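Local structure of protein kinase domain-containing protein (Chaetomium thermophilum, 6Z3U) at residues Y261-L266 against G275-W280. The protein is the CDK7-type catalytic subunit of the CAK complex, and probably transfers phosphate from ATP to serine and threonine residues, including those of the RNA polymerase II tail. Sequence-based numbering, arbitrary orientation.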
loop_
_atom_site.group_PDB
_atom_site.type_symbol
_atom_site.label_atom_id
_atom_site.label_comp_id
_atom_site.label_asym_id
_atom_site.label_seq_id
_atom_site.Cartn_x
_atom_site.Cartn_y
_atom_site.Cartn_z
ATOM N N TYR B 261 13.865 9.044 17.356
ATOM C CA TYR B 261 12.505 9.505 17.109
ATOM C C TYR B 261 11.467 8.437 17.430
ATOM O O TYR B 261 10.283 8.628 17.130
ATOM C CB TYR B 261 12.369 9.959 15.653
ATOM C CG TYR B 261 13.491 10.876 15.216
ATOM C CD1 TYR B 261 14.692 10.358 14.749
ATOM C CD2 TYR B 261 13.360 12.255 15.294
ATOM C CE1 TYR B 261 15.723 11.184 14.360
ATOM C CE2 TYR B 261 14.391 13.093 14.905
ATOM C CZ TYR B 261 15.569 12.548 14.440
ATOM O OH TYR B 261 16.600 13.366 14.051
ATOM N N ARG B 262 11.881 7.324 18.047
ATOM C CA ARG B 262 10.976 6.214 18.331
ATOM C C ARG B 262 10.109 6.551 19.540
ATOM O O ARG B 262 10.636 6.994 20.566
ATOM C CB ARG B 262 11.762 4.940 18.625
ATOM C CG ARG B 262 10.976 3.655 18.415
ATOM C CD ARG B 262 11.714 2.443 18.973
ATOM N NE ARG B 262 13.116 2.370 18.571
ATOM C CZ ARG B 262 13.550 1.948 17.389
ATOM N NH1 ARG B 262 12.693 1.553 16.460
ATOM N NH2 ARG B 262 14.852 1.921 17.140
ATOM N N PRO B 263 8.795 6.353 19.470
ATOM C CA PRO B 263 7.945 6.661 20.625
ATOM C C PRO B 263 8.132 5.633 21.724
ATOM O O PRO B 263 8.655 4.536 21.478
ATOM C CB PRO B 263 6.524 6.609 20.043
ATOM C CG PRO B 263 6.630 5.673 18.898
ATOM C CD PRO B 263 8.008 5.865 18.323
ATOM N N PRO B 264 7.705 5.943 22.952
ATOM C CA PRO B 264 7.912 4.982 24.050
ATOM C C PRO B 264 7.171 3.671 23.857
ATOM O O PRO B 264 7.693 2.612 24.230
ATOM C CB PRO B 264 7.418 5.752 25.285
ATOM C CG PRO B 264 6.539 6.838 24.749
ATOM C CD PRO B 264 7.112 7.207 23.419
ATOM N N GLU B 265 5.959 3.703 23.297
ATOM C CA GLU B 265 5.206 2.464 23.136
ATOM C C GLU B 265 5.931 1.492 22.213
ATOM O O GLU B 265 5.845 0.274 22.406
ATOM C CB GLU B 265 3.794 2.764 22.621
ATOM C CG GLU B 265 3.708 3.380 21.227
ATOM C CD GLU B 265 3.560 4.892 21.251
ATOM O OE1 GLU B 265 4.063 5.533 22.199
ATOM O OE2 GLU B 265 2.930 5.441 20.319
ATOM N N LEU B 266 6.662 2.004 21.221
ATOM C CA LEU B 266 7.447 1.130 20.355
ATOM C C LEU B 266 8.725 0.675 21.050
ATOM O O LEU B 266 9.151 -0.473 20.882
ATOM C CB LEU B 266 7.773 1.842 19.042
ATOM C CG LEU B 266 6.890 1.485 17.842
ATOM C CD1 LEU B 266 5.414 1.484 18.209
ATOM C CD2 LEU B 266 7.144 2.444 16.688
ATOM N N GLY B 275 -1.574 5.807 14.566
ATOM C CA GLY B 275 -0.915 6.990 14.040
ATOM C C GLY B 275 -0.071 7.720 15.064
ATOM O O GLY B 275 0.874 8.426 14.705
ATOM N N ALA B 276 -0.396 7.565 16.349
ATOM C CA ALA B 276 0.324 8.299 17.382
ATOM C C ALA B 276 1.828 8.066 17.299
ATOM O O ALA B 276 2.613 8.934 17.696
ATOM C CB ALA B 276 -0.196 7.902 18.765
ATOM N N VAL B 277 2.250 6.914 16.775
ATOM C CA VAL B 277 3.680 6.634 16.696
ATOM C C VAL B 277 4.371 7.632 15.775
ATOM O O VAL B 277 5.517 8.028 16.018
ATOM C CB VAL B 277 3.925 5.184 16.236
ATOM C CG1 VAL B 277 3.397 4.208 17.270
ATOM C CG2 VAL B 277 3.298 4.935 14.870
ATOM N N ASP B 278 3.693 8.053 14.702
ATOM C CA ASP B 278 4.281 9.036 13.796
ATOM C C ASP B 278 4.259 10.438 14.391
ATOM O O ASP B 278 5.194 11.218 14.179
ATOM C CB ASP B 278 3.555 9.030 12.450
ATOM C CG ASP B 278 4.021 7.912 11.538
ATOM O OD1 ASP B 278 5.182 7.472 11.672
ATOM O OD2 ASP B 278 3.231 7.487 10.673
ATOM N N ILE B 279 3.200 10.783 15.127
ATOM C CA ILE B 279 3.114 12.113 15.723
ATOM C C ILE B 279 4.282 12.344 16.673
ATOM O O ILE B 279 4.841 13.445 16.733
ATOM C CB ILE B 279 1.755 12.290 16.428
ATOM C CG1 ILE B 279 0.717 12.862 15.459
ATOM C CG2 ILE B 279 1.882 13.188 17.640
ATOM C CD1 ILE B 279 0.516 12.041 14.215
ATOM N N TRP B 280 4.682 11.309 17.414
ATOM C CA TRP B 280 5.821 11.444 18.315
ATOM C C TRP B 280 7.080 11.832 17.553
ATOM O O TRP B 280 7.823 12.725 17.972
ATOM C CB TRP B 280 6.050 10.137 19.072
ATOM C CG TRP B 280 7.253 10.163 19.966
ATOM C CD1 TRP B 280 8.557 9.977 19.597
ATOM C CD2 TRP B 280 7.264 10.370 21.382
ATOM N NE1 TRP B 280 9.377 10.065 20.696
ATOM C CE2 TRP B 280 8.607 10.305 21.803
ATOM C CE3 TRP B 280 6.269 10.606 22.333
ATOM C CZ2 TRP B 280 8.978 10.465 23.135
ATOM C CZ3 TRP B 280 6.639 10.767 23.653
ATOM C CH2 TRP B 280 7.982 10.695 24.043
#
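Trp280 holds CG anti to its backbone N (chi1 177°), and chi2 of -81° turns one flat face of the indole to segment 261-266. Val277, one turn earlier, places CG1 anti to its carbonyl carbon. Glu265 sets CG between its backbone N and carbonyl carbon (chi1 64°), and a kink at chi2 swings the carboxylate in toward helix 276-291. Two successive prolines lie over the same indole face. Pro263 CA sits 3.5 Å from the centroid of the five-membered ring, and Pro264 CD 3.4 Å from that of the six-membered ring. Both are CH-pi contacts almost along the ring normal. Pro263 CB also meets Trp280 CG at 3.6 Å. At the ring edge, Tyr261 O approaches Trp280 CD1 at 3.3 Å; this oxygen accepts a hydrogen bond from Ser281. Pro263, Pro264 and Glu265 are this kinase's version of the APE motif, which ends the activation segment. Here it is packed on the helix known as alpha-F in the C-lobe. Pro263 is the N-cap residue of the short helix 264-267. An alanine in place of Trp280 would remove the indole under both prolines and would probably loosen the seat of this motif on the helix. Beyond the indole, Pro263 CG rests on Val277 CB at 3.8 Å. Val277 CG1 lies 3.5 Å from Leu266 CD1 and 3.3 Å from Glu265 OE2. Glu265 OE1 forms a salt bridge with Arg371, which also bonds Ala276 O through NH1, so one arginine ties both segments together.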